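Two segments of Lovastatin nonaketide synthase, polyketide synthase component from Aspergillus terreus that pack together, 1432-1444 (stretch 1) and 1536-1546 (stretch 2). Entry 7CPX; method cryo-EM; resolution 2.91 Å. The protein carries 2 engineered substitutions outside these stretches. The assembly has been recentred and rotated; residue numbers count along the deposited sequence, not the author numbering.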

ATOM      1  N   GLN A1432     -20.798 -23.587 -61.814  1.00135.29           N
ATOM      2  CA  GLN A1432     -20.061 -23.634 -63.072  1.00135.29           C
ATOM      3  C   GLN A1432     -19.966 -22.253 -63.705  1.00135.29           C
ATOM      4  O   GLN A1432     -18.897 -21.851 -64.185  1.00135.29           O
ATOM      5  CB  GLN A1432     -20.726 -24.623 -64.030  1.00135.29           C
ATOM      6  CG  GLN A1432     -20.654 -26.067 -63.566  1.00135.29           C
ATOM      7  CD  GLN A1432     -21.408 -27.014 -64.476  1.00135.29           C
ATOM      8  OE1 GLN A1432     -22.212 -26.589 -65.305  1.00135.29           O
ATOM      9  NE2 GLN A1432     -21.152 -28.307 -64.326  1.00135.29           N
ATOM     10  N   ILE A1433     -21.068 -21.504 -63.702  1.00140.25           N
ATOM     11  CA  ILE A1433     -21.083 -20.194 -64.347  1.00140.25           C
ATOM     12  C   ILE A1433     -20.160 -19.229 -63.612  1.00140.25           C
ATOM     13  O   ILE A1433     -19.356 -18.520 -64.228  1.00140.25           O
ATOM     14  CB  ILE A1433     -22.521 -19.652 -64.423  1.00140.25           C
ATOM     15  CG1 ILE A1433     -23.366 -20.533 -65.345  1.00140.25           C
ATOM     16  CG2 ILE A1433     -22.520 -18.217 -64.924  1.00140.25           C
ATOM     17  CD1 ILE A1433     -24.853 -20.273 -65.253  1.00140.25           C
ATOM     18  N   ALA A1434     -20.262 -19.187 -62.281  1.00134.19           N
ATOM     19  CA  ALA A1434     -19.426 -18.283 -61.503  1.00134.19           C
ATOM     20  C   ALA A1434     -17.961 -18.685 -61.570  1.00134.19           C
ATOM     21  O   ALA A1434     -17.076 -17.826 -61.485  1.00134.19           O
ATOM     22  CB  ALA A1434     -19.898 -18.248 -60.050  1.00134.19           C
ATOM     23  N   HIS A1435     -17.680 -19.981 -61.712  1.00124.91           N
ATOM     24  CA  HIS A1435     -16.309 -20.412 -61.933  1.00124.91           C
ATOM     25  C   HIS A1435     -15.790 -19.887 -63.262  1.00124.91           C
ATOM     26  O   HIS A1435     -14.732 -19.251 -63.320  1.00124.91           O
ATOM     27  CB  HIS A1435     -16.229 -21.937 -61.895  1.00124.91           C
ATOM     28  CG  HIS A1435     -14.983 -22.489 -62.511  1.00124.91           C
ATOM     29  ND1 HIS A1435     -13.850 -22.768 -61.778  1.00124.91           N
ATOM     30  CD2 HIS A1435     -14.688 -22.804 -63.794  1.00124.91           C
ATOM     31  CE1 HIS A1435     -12.914 -23.237 -62.582  1.00124.91           C
ATOM     32  NE2 HIS A1435     -13.395 -23.265 -63.811  1.00124.91           N
ATOM     33  N   ARG A1436     -16.534 -20.129 -64.343  1.00129.01           N
ATOM     34  CA  ARG A1436     -16.073 -19.678 -65.650  1.00129.01           C
ATOM     35  C   ARG A1436     -16.049 -18.156 -65.727  1.00129.01           C
ATOM     36  O   ARG A1436     -15.064 -17.569 -66.188  1.00129.01           O
ATOM     37  CB  ARG A1436     -16.956 -20.266 -66.747  1.00129.01           C
ATOM     38  CG  ARG A1436     -16.472 -19.940 -68.145  1.00129.01           C
ATOM     39  CD  ARG A1436     -17.146 -18.701 -68.694  1.00129.01           C
ATOM     40  NE  ARG A1436     -16.235 -17.855 -69.455  1.00129.01           N
ATOM     41  CZ  ARG A1436     -15.991 -17.983 -70.753  1.00129.01           C
ATOM     42  NH1 ARG A1436     -16.550 -18.943 -71.472  1.00129.01           N
ATOM     43  NH2 ARG A1436     -15.167 -17.124 -71.344  1.00129.01           N
ATOM     44  N   TYR A1437     -17.118 -17.503 -65.281  1.00133.92           N
ATOM     45  CA  TYR A1437     -17.165 -16.049 -65.157  1.00133.92           C
ATOM     46  C   TYR A1437     -17.034 -15.718 -63.678  1.00133.92           C
ATOM     47  O   TYR A1437     -17.958 -15.972 -62.898  1.00133.92           O
ATOM     48  CB  TYR A1437     -18.462 -15.469 -65.719  1.00133.92           C
ATOM     49  CG  TYR A1437     -18.860 -15.978 -67.083  1.00133.92           C
ATOM     50  CD1 TYR A1437     -18.298 -15.452 -68.237  1.00133.92           C
ATOM     51  CD2 TYR A1437     -19.821 -16.968 -67.216  1.00133.92           C
ATOM     52  CE1 TYR A1437     -18.672 -15.912 -69.484  1.00133.92           C
ATOM     53  CE2 TYR A1437     -20.200 -17.434 -68.458  1.00133.92           C
ATOM     54  CZ  TYR A1437     -19.625 -16.902 -69.590  1.00133.92           C
ATOM     55  OH  TYR A1437     -19.999 -17.364 -70.831  1.00133.92           O
ATOM     56  N   GLN A1438     -15.897 -15.158 -63.291  1.00126.29           N
ATOM     57  CA  GLN A1438     -15.672 -14.775 -61.908  1.00126.29           C
ATOM     58  C   GLN A1438     -16.051 -13.315 -61.690  1.00126.29           C
ATOM     59  O   GLN A1438     -16.205 -12.538 -62.636  1.00126.29           O
ATOM     60  CB  GLN A1438     -14.214 -14.994 -61.517  1.00126.29           C
ATOM     61  CG  GLN A1438     -13.758 -16.437 -61.585  1.00126.29           C
ATOM     62  CD  GLN A1438     -13.921 -17.167 -60.267  1.00126.29           C
ATOM     63  OE1 GLN A1438     -12.949 -17.399 -59.550  1.00126.29           O
ATOM     64  NE2 GLN A1438     -15.154 -17.536 -59.942  1.00126.29           N
ATOM     65  N   SER A1439     -16.193 -12.949 -60.419  1.00130.41           N
ATOM     66  CA  SER A1439     -16.536 -11.581 -60.041  1.00130.41           C
ATOM     67  C   SER A1439     -17.812 -11.126 -60.744  1.00130.41           C
ATOM     68  O   SER A1439     -17.934  -9.980 -61.180  1.00130.41           O
ATOM     69  CB  SER A1439     -15.378 -10.627 -60.343  1.00130.41           C
ATOM     70  OG  SER A1439     -14.262 -10.905 -59.517  1.00130.41           O
ATOM     71  N   MET A1440     -18.771 -12.038 -60.858  1.00139.36           N
ATOM     72  CA  MET A1440     -20.044 -11.719 -61.484  1.00139.36           C
ATOM     73  C   MET A1440     -20.887 -10.861 -60.556  1.00139.36           C
ATOM     74  O   MET A1440     -20.921 -11.085 -59.344  1.00139.36           O
ATOM     75  CB  MET A1440     -20.812 -12.994 -61.825  1.00139.36           C
ATOM     76  CG  MET A1440     -19.992 -14.043 -62.527  1.00139.36           C
ATOM     77  SD  MET A1440     -21.018 -15.397 -63.122  1.00139.36           S
ATOM     78  CE  MET A1440     -21.790 -14.631 -64.544  1.00139.36           C
ATOM     79  N   ASP A1441     -21.554  -9.864 -61.129  1.00144.55           N
ATOM     80  CA  ASP A1441     -22.595  -9.136 -60.417  1.00144.55           C
ATOM     81  C   ASP A1441     -23.864  -9.974 -60.480  1.00144.55           C
ATOM     82  O   ASP A1441     -24.462 -10.135 -61.550  1.00144.55           O
ATOM     83  CB  ASP A1441     -22.798  -7.752 -61.025  1.00144.55           C
ATOM     84  CG  ASP A1441     -21.642  -6.815 -60.739  1.00144.55           C
ATOM     85  OD1 ASP A1441     -21.035  -6.932 -59.655  1.00144.55           O
ATOM     86  OD2 ASP A1441     -21.342  -5.961 -61.599  1.00144.55           O
ATOM     87  N   ILE A1442     -24.264 -10.521 -59.338  1.00144.58           N
ATOM     88  CA  ILE A1442     -25.327 -11.515 -59.263  1.00144.58           C
ATOM     89  C   ILE A1442     -26.571 -10.865 -58.684  1.00144.58           C
ATOM     90  O   ILE A1442     -26.502 -10.170 -57.662  1.00144.58           O
ATOM     91  CB  ILE A1442     -24.892 -12.725 -58.419  1.00144.58           C
ATOM     92  CG1 ILE A1442     -23.676 -13.398 -59.062  1.00144.58           C
ATOM     93  CG2 ILE A1442     -26.053 -13.696 -58.266  1.00144.58           C
ATOM     94  CD1 ILE A1442     -23.125 -14.571 -58.279  1.00144.58           C
ATOM     95  N   LEU A1443     -27.708 -11.085 -59.338  1.00150.27           N
ATOM     96  CA  LEU A1443     -28.998 -10.572 -58.885  1.00150.27           C
ATOM     97  C   LEU A1443     -29.985 -11.730 -58.840  1.00150.27           C
ATOM     98  O   LEU A1443     -30.339 -12.284 -59.882  1.00150.27           O
ATOM     99  CB  LEU A1443     -29.499  -9.459 -59.806  1.00150.27           C
ATOM    100  CG  LEU A1443     -31.003  -9.176 -59.813  1.00150.27           C
ATOM    101  CD1 LEU A1443     -31.501  -8.841 -58.419  1.00150.27           C
ATOM    102  CD2 LEU A1443     -31.318  -8.045 -60.778  1.00150.27           C
ATOM    103  N   GLU A1444     -30.431 -12.095 -57.641  1.00152.51           N
ATOM    104  CA  GLU A1444     -31.377 -13.193 -57.470  1.00152.51           C
ATOM    105  C   GLU A1444     -32.773 -12.614 -57.278  1.00152.51           C
ATOM    106  O   GLU A1444     -33.082 -12.044 -56.227  1.00152.51           O
ATOM    107  CB  GLU A1444     -30.990 -14.083 -56.294  1.00152.51           C
ATOM    108  CG  GLU A1444     -31.860 -15.327 -56.187  1.00152.51           C
ATOM    109  CD  GLU A1444     -31.330 -16.334 -55.190  1.00152.51           C
ATOM    110  OE1 GLU A1444     -30.396 -15.990 -54.435  1.00152.51           O
ATOM    111  OE2 GLU A1444     -31.847 -17.470 -55.157  1.00152.51           O
TER
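Stretch 2 (1536-1546) SLLKPGGQMVI

Stretch 2 meets stretch 1 through side chains alone, in a small contact of 331 Å² (both sides summed) that centres on one long polar side chain, Gln-1543, and is completed by two aliphatic pairs and a loose salt bridge.

The two backbones keep their distance. Stretch 1 begins with the last turn or so of a helix, through Arg-1436, followed by a loop from Tyr-1437 to Ser-1439 and a strand from Met-1440 to Glu-1444. Stretch 2 starts in the end of a helix at Ser-1536 and Leu-1537, runs extended through Leu-1538 and Lys-1539, turns a corner at Pro-1540 and Gly-1541, and leaves as a strand through Ile-1546. The nearest CA atoms are those of Ile-1433 and Gln-1543, 7.7 Å apart; Leu-1443 and Leu-1537 have their CA atoms 9.1 Å apart. Such spacings leave room for side chains to meet between the chains, and no backbone hydrogen bond links the two stretches.

The order of the partners gives the direction. As stretch 1 advances from Asp-1441 to Leu-1443, its partners step back from Lys-1539 to Leu-1537, so the chains run in opposite senses here. The later strand of stretch 2 instead lies against the helix end at Ile-1433, against Tyr-1437 just after it, and against Met-1440 at the start of the strand.

The corner is a type II beta turn from Lys-1539 to Gly-1542, closed by the hydrogen bond from Gly-1542 N to Lys-1539 O at 2.7 Å. Glycine suits both of its positions in the turn: at Gly-1541, with phi/psi of 82/1, a CB would be jammed against the carbonyl oxygen of Pro-1540, and at Gly-1542 a CB would come within 2.9 Å of Lys-1539 O.

Beyond the turn, alternation along the strand sets the pattern. Gln-1543 and Val-1545 point their CA-to-CB bonds toward stretch 1, while that of Met-1544 points away. Gln-1543 gives up 85 Å², the largest share of any residue. Its CG rests 3.6 Å from Ile-1433 CG2, so the aliphatic part of the side chain packs on the helix. Its chi2 is p, and its amide reaches the Tyr-1437 ring, where OE1 lies over one face and NE2 is 3.1 Å from CE2. Although Tyr-1437 OH and Gln-1543 NE2 are 3.2 Å apart, the angle is too poor for a hydrogen bond. Met-1440, whose CA-to-CB bond points sideways, still brings CE to 3.8 Å from Gln-1543 OE1.

Ile-1433 serves two neighbours on the same strand: besides meeting Gln-1543, it places CD1 3.6 Å from Val-1545 CG2. At the other end of the contact, Leu-1443 CD2 packs 3.4 Å from Leu-1537 CD1, both side chains starting toward each other. Between these apolar pairings along stretch 1, the extended Lys-1539 side chain, with chi2 to chi4 all t, carries NZ to 3.4 Å from Asp-1441 OD2. This salt bridge includes only a weak hydrogen bond, and both side chains have further hydrogen bonds elsewhere in the structure.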

ATOM      1  N   SER A1536     -32.503  -6.182 -69.681  1.00152.37           N
ATOM      2  CA  SER A1536     -32.117  -4.792 -69.482  1.00152.37           C
ATOM      3  C   SER A1536     -31.090  -4.660 -68.369  1.00152.37           C
ATOM      4  O   SER A1536     -30.152  -3.862 -68.481  1.00152.37           O
ATOM      5  CB  SER A1536     -33.350  -3.944 -69.166  1.00152.37           C
ATOM      6  OG  SER A1536     -34.302  -4.023 -70.212  1.00152.37           O
ATOM      7  N   LEU A1537     -31.245  -5.428 -67.291  1.00152.64           N
ATOM      8  CA  LEU A1537     -30.270  -5.384 -66.207  1.00152.64           C
ATOM      9  C   LEU A1537     -29.012  -6.191 -66.491  1.00152.64           C
ATOM     10  O   LEU A1537     -27.957  -5.880 -65.927  1.00152.64           O
ATOM     11  CB  LEU A1537     -30.893  -5.885 -64.900  1.00152.64           C
ATOM     12  CG  LEU A1537     -31.806  -4.911 -64.149  1.00152.64           C
ATOM     13  CD1 LEU A1537     -32.134  -5.460 -62.770  1.00152.64           C
ATOM     14  CD2 LEU A1537     -31.188  -3.522 -64.040  1.00152.64           C
ATOM     15  N   LEU A1538     -29.088  -7.209 -67.343  1.00150.89           N
ATOM     16  CA  LEU A1538     -27.928  -8.040 -67.625  1.00150.89           C
ATOM     17  C   LEU A1538     -26.988  -7.353 -68.605  1.00150.89           C
ATOM     18  O   LEU A1538     -27.422  -6.722 -69.572  1.00150.89           O
ATOM     19  CB  LEU A1538     -28.357  -9.391 -68.196  1.00150.89           C
ATOM     20  CG  LEU A1538     -28.884 -10.422 -67.200  1.00150.89           C
ATOM     21  CD1 LEU A1538     -29.353 -11.658 -67.937  1.00150.89           C
ATOM     22  CD2 LEU A1538     -27.821 -10.787 -66.178  1.00150.89           C
ATOM     23  N   LYS A1539     -25.689  -7.483 -68.346  1.00147.60           N
ATOM     24  CA  LYS A1539     -24.698  -7.070 -69.322  1.00147.60           C
ATOM     25  C   LYS A1539     -24.785  -7.986 -70.542  1.00147.60           C
ATOM     26  O   LYS A1539     -25.252  -9.123 -70.437  1.00147.60           O
ATOM     27  CB  LYS A1539     -23.296  -7.135 -68.724  1.00147.60           C
ATOM     28  CG  LYS A1539     -23.040  -6.175 -67.579  1.00147.60           C
ATOM     29  CD  LYS A1539     -21.809  -6.599 -66.794  1.00147.60           C
ATOM     30  CE  LYS A1539     -21.464  -5.613 -65.692  1.00147.60           C
ATOM     31  NZ  LYS A1539     -20.301  -6.075 -64.883  1.00147.60           N
ATOM     32  N   PRO A1540     -24.350  -7.519 -71.712  1.00147.58           N
ATOM     33  CA  PRO A1540     -24.392  -8.390 -72.893  1.00147.58           C
ATOM     34  C   PRO A1540     -23.618  -9.674 -72.638  1.00147.58           C
ATOM     35  O   PRO A1540     -22.473  -9.650 -72.180  1.00147.58           O
ATOM     36  CB  PRO A1540     -23.746  -7.536 -73.992  1.00147.58           C
ATOM     37  CG  PRO A1540     -23.841  -6.130 -73.502  1.00147.58           C
ATOM     38  CD  PRO A1540     -23.761  -6.204 -72.012  1.00147.58           C
ATOM     39  N   GLY A1541     -24.255 -10.802 -72.940  1.00147.52           N
ATOM     40  CA  GLY A1541     -23.696 -12.097 -72.629  1.00147.52           C
ATOM     41  C   GLY A1541     -23.925 -12.561 -71.208  1.00147.52           C
ATOM     42  O   GLY A1541     -23.462 -13.650 -70.849  1.00147.52           O
ATOM     43  N   GLY A1542     -24.619 -11.775 -70.387  1.00148.84           N
ATOM     44  CA  GLY A1542     -24.888 -12.188 -69.025  1.00148.84           C
ATOM     45  C   GLY A1542     -25.701 -13.466 -68.967  1.00148.84           C
ATOM     46  O   GLY A1542     -26.417 -13.831 -69.901  1.00148.84           O
ATOM     47  N   GLN A1543     -25.583 -14.156 -67.838  1.00146.80           N
ATOM     48  CA  GLN A1543     -26.158 -15.484 -67.667  1.00146.80           C
ATOM     49  C   GLN A1543     -27.440 -15.397 -66.850  1.00146.80           C
ATOM     50  O   GLN A1543     -27.427 -14.938 -65.703  1.00146.80           O
ATOM     51  CB  GLN A1543     -25.156 -16.425 -67.000  1.00146.80           C
ATOM     52  CG  GLN A1543     -24.118 -16.991 -67.954  1.00146.80           C
ATOM     53  CD  GLN A1543     -23.286 -15.913 -68.619  1.00146.80           C
ATOM     54  OE1 GLN A1543     -23.117 -14.820 -68.079  1.00146.80           O
ATOM     55  NE2 GLN A1543     -22.767 -16.213 -69.804  1.00146.80           N
ATOM     56  N   MET A1544     -28.538 -15.846 -67.447  1.00154.13           N
ATOM     57  CA  MET A1544     -29.827 -15.947 -66.779  1.00154.13           C
ATOM     58  C   MET A1544     -30.056 -17.406 -66.404  1.00154.13           C
ATOM     59  O   MET A1544     -30.029 -18.285 -67.274  1.00154.13           O
ATOM     60  CB  MET A1544     -30.945 -15.440 -67.689  1.00154.13           C
ATOM     61  CG  MET A1544     -31.903 -14.464 -67.029  1.00154.13           C
ATOM     62  SD  MET A1544     -32.846 -15.187 -65.676  1.00154.13           S
ATOM     63  CE  MET A1544     -34.033 -13.881 -65.372  1.00154.13           C
ATOM     64  N   VAL A1545     -30.268 -17.658 -65.116  1.00151.90           N
ATOM     65  CA  VAL A1545     -30.516 -18.991 -64.587  1.00151.90           C
ATOM     66  C   VAL A1545     -31.933 -18.993 -64.040  1.00151.90           C
ATOM     67  O   VAL A1545     -32.229 -18.295 -63.063  1.00151.90           O
ATOM     68  CB  VAL A1545     -29.506 -19.374 -63.498  1.00151.90           C
ATOM     69  CG1 VAL A1545     -29.853 -20.726 -62.905  1.00151.90           C
ATOM     70  CG2 VAL A1545     -28.096 -19.376 -64.063  1.00151.90           C
ATOM     71  N   ILE A1546     -32.807 -19.784 -64.652  1.00157.94           N
ATOM     72  CA  ILE A1546     -34.231 -19.774 -64.342  1.00157.94           C
ATOM     73  C   ILE A1546     -34.608 -21.123 -63.750  1.00157.94           C
ATOM     74  O   ILE A1546     -34.437 -22.161 -64.402  1.00157.94           O
ATOM     75  CB  ILE A1546     -35.077 -19.474 -65.589  1.00157.94           C
ATOM     76  CG1 ILE A1546     -34.709 -18.110 -66.175  1.00157.94           C
ATOM     77  CG2 ILE A1546     -36.560 -19.527 -65.252  1.00157.94           C
ATOM     78  CD1 ILE A1546     -33.555 -18.154 -67.154  1.00157.94           C
TER